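PDB 5U9N: bromo domain containing protein, which probably recognises acetylated lysines through its bromodomains, the second of which is the piece described here, bound to the inhibitor bromosporine. Local coordinates for residues V103-I106 / F107-C110. Residues are numbered along the deposited sequence; the frame is centred on the assembly and turned at random.
Sequences VKLI and FSNC
Val103 and Phe107, Leu105 and Asn109 meet along two sides of one continuous helix, 96-113, in a local i to i+4 contact within the bromodomain core. The backbone evidence is regular: Ser108 N donates to Lys104 O at 3.0 Å with an N-H...O angle of 154°, Asn109 N reaches Leu105 O equally closely, and the bond from Cys110 N to Ile106 O is weak at 3.4 Å.

On the apolar side, Val103 and Phe107 run side by side in the same direction. Val103 CG1, anti to its own N (chi1 168°), touches ring atom Phe107 CE2 at 3.7 Å, while Val103 O sits over one face of that ring, displaced toward its rim. The Ile106 side chain runs obliquely to that of Phe107, its CB over a ring face and its CG2 4.0 Å from Phe107 CD1. Tyr57 and Ile60 of helix 57-65 pack on this apolar patch, and Phe29 meets the Phe107 ring edge-to-face.

On the other side Leu105 packs against Asn109, which is buried too. Asn109 CG lies opposite its carbonyl carbon (chi1 -71°), which lays the amide back along the helix: OD1 comes to 3.5 Å from Leu105 CD1. Asn109 ND2 is near Leu105 O at a poor angle; it bonds instead to Glu53 O, which helps to orient the amide and ties the helix to the loop ahead of helix 57-65. Ser108 OG leans back over the preceding turn, at weak bonding distance from both Lys104 O and Leu105 O, the choice unsettled.

One turn on from Ile106, Cys110 touches bromosporine and packs on Ile123 and Ala127 of helix 122-139. This is characteristic of the left-handed four-helix bromodomain bundle, whose pocket, occupied here by bromosporine, probably receives acetyl-lysine.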
ATOM      1  N   VAL A 103       0.929  -4.170  -0.614  1.00 32.84           N
ATOM      2  CA  VAL A 103      -0.148  -3.193  -0.415  1.00 32.14           C
ATOM      3  C   VAL A 103      -0.770  -3.374   0.982  1.00 35.43           C
ATOM      4  O   VAL A 103      -0.960  -2.387   1.685  1.00 36.08           O
ATOM      5  CB  VAL A 103      -1.219  -3.276  -1.520  1.00 34.41           C
ATOM      6  CG1 VAL A 103      -2.452  -2.469  -1.138  1.00 33.26           C
ATOM      7  CG2 VAL A 103      -0.651  -2.794  -2.858  1.00 34.45           C
ATOM      8  N   LYS A 104      -1.060  -4.617   1.388  1.00 30.15           N
ATOM      9  CA  LYS A 104      -1.666  -4.876   2.689  1.00 28.44           C
ATOM     10  C   LYS A 104      -0.704  -4.581   3.831  1.00 32.90           C
ATOM     11  O   LYS A 104      -1.152  -4.191   4.907  1.00 33.62           O
ATOM     12  CB  LYS A 104      -2.160  -6.293   2.778  1.00 29.33           C
ATOM     13  CG  LYS A 104      -3.367  -6.533   1.912  1.00 30.77           C
ATOM     14  CD  LYS A 104      -3.894  -7.931   2.113  1.00 26.63           C
ATOM     15  CE  LYS A 104      -5.311  -8.082   1.655  1.00 27.40           C
ATOM     16  NZ  LYS A 104      -5.772  -9.516   1.764  1.00 40.22           N
ATOM     17  N   LEU A 105       0.606  -4.706   3.586  1.00 30.06           N
ATOM     18  CA  LEU A 105       1.656  -4.352   4.563  1.00 30.62           C
ATOM     19  C   LEU A 105       1.572  -2.857   4.958  1.00 34.24           C
ATOM     20  O   LEU A 105       1.814  -2.516   6.109  1.00 34.56           O
ATOM     21  CB  LEU A 105       3.050  -4.667   3.957  1.00 31.45           C
ATOM     22  CG  LEU A 105       4.268  -4.310   4.776  1.00 37.28           C
ATOM     23  CD1 LEU A 105       4.348  -5.142   6.032  1.00 37.06           C
ATOM     24  CD2 LEU A 105       5.509  -4.484   3.963  1.00 42.00           C
ATOM     25  N   ILE A 106       1.250  -1.987   3.993  1.00 31.92           N
ATOM     26  CA  ILE A 106       1.074  -0.541   4.192  1.00 31.14           C
ATOM     27  C   ILE A 106      -0.027  -0.292   5.223  1.00 34.72           C
ATOM     28  O   ILE A 106       0.133   0.536   6.100  1.00 37.05           O
ATOM     29  CB  ILE A 106       0.719   0.150   2.827  1.00 34.58           C
ATOM     30  CG1 ILE A 106       1.916   0.121   1.874  1.00 35.71           C
ATOM     31  CG2 ILE A 106       0.246   1.615   3.020  1.00 36.60           C
ATOM     32  CD1 ILE A 106       1.593   0.584   0.450  1.00 44.63           C
ATOM     33  N   PHE A 107      -1.161  -0.950   5.069  1.00 30.54           N
ATOM     34  CA  PHE A 107      -2.313  -0.740   5.949  1.00 28.23           C
ATOM     35  C   PHE A 107      -2.151  -1.426   7.322  1.00 33.37           C
ATOM     36  O   PHE A 107      -2.614  -0.856   8.301  1.00 36.09           O
ATOM     37  CB  PHE A 107      -3.602  -1.219   5.260  1.00 28.08           C
ATOM     38  CG  PHE A 107      -3.828  -0.569   3.904  1.00 27.58           C
ATOM     39  CD1 PHE A 107      -3.590   0.789   3.714  1.00 30.10           C
ATOM     40  CD2 PHE A 107      -4.211  -1.328   2.807  1.00 27.31           C
ATOM     41  CE1 PHE A 107      -3.737   1.372   2.456  1.00 31.00           C
ATOM     42  CE2 PHE A 107      -4.330  -0.746   1.543  1.00 30.76           C
ATOM     43  CZ  PHE A 107      -4.060   0.592   1.372  1.00 30.30           C
ATOM     44  N   SER A 108      -1.463  -2.592   7.420  1.00 28.56           N
ATOM     45  CA  SER A 108      -1.268  -3.249   8.705  1.00 28.70           C
ATOM     46  C   SER A 108      -0.215  -2.545   9.527  1.00 35.85           C
ATOM     47  O   SER A 108      -0.305  -2.549  10.757  1.00 37.55           O
ATOM     48  CB  SER A 108      -0.893  -4.720   8.524  1.00 33.32           C
ATOM     49  OG  SER A 108       0.329  -4.905   7.835  1.00 43.81           O
ATOM     50  N   ASN A 109       0.805  -1.956   8.879  1.00 31.77           N
ATOM     51  CA  ASN A 109       1.826  -1.194   9.617  1.00 32.75           C
ATOM     52  C   ASN A 109       1.176   0.046  10.239  1.00 34.99           C
ATOM     53  O   ASN A 109       1.414   0.364  11.402  1.00 34.66           O
ATOM     54  CB  ASN A 109       2.972  -0.762   8.687  1.00 32.99           C
ATOM     55  CG  ASN A 109       3.862  -1.891   8.244  1.00 49.00           C
ATOM     56  OD1 ASN A 109       3.806  -3.004   8.768  1.00 41.56           O
ATOM     57  ND2 ASN A 109       4.697  -1.628   7.255  1.00 41.26           N
ATOM     58  N   CYS A 110       0.317   0.698   9.479  1.00 30.23           N
ATOM     59  CA  CYS A 110      -0.395   1.869   9.944  1.00 30.79           C
ATOM     60  C   CYS A 110      -1.349   1.505  11.083  1.00 35.68           C
ATOM     61  O   CYS A 110      -1.470   2.256  12.035  1.00 36.60           O
ATOM     62  CB  CYS A 110      -1.141   2.527   8.790  1.00 30.29           C
ATOM     63  SG  CYS A 110      -2.066   3.996   9.262  1.00 34.50           S
TER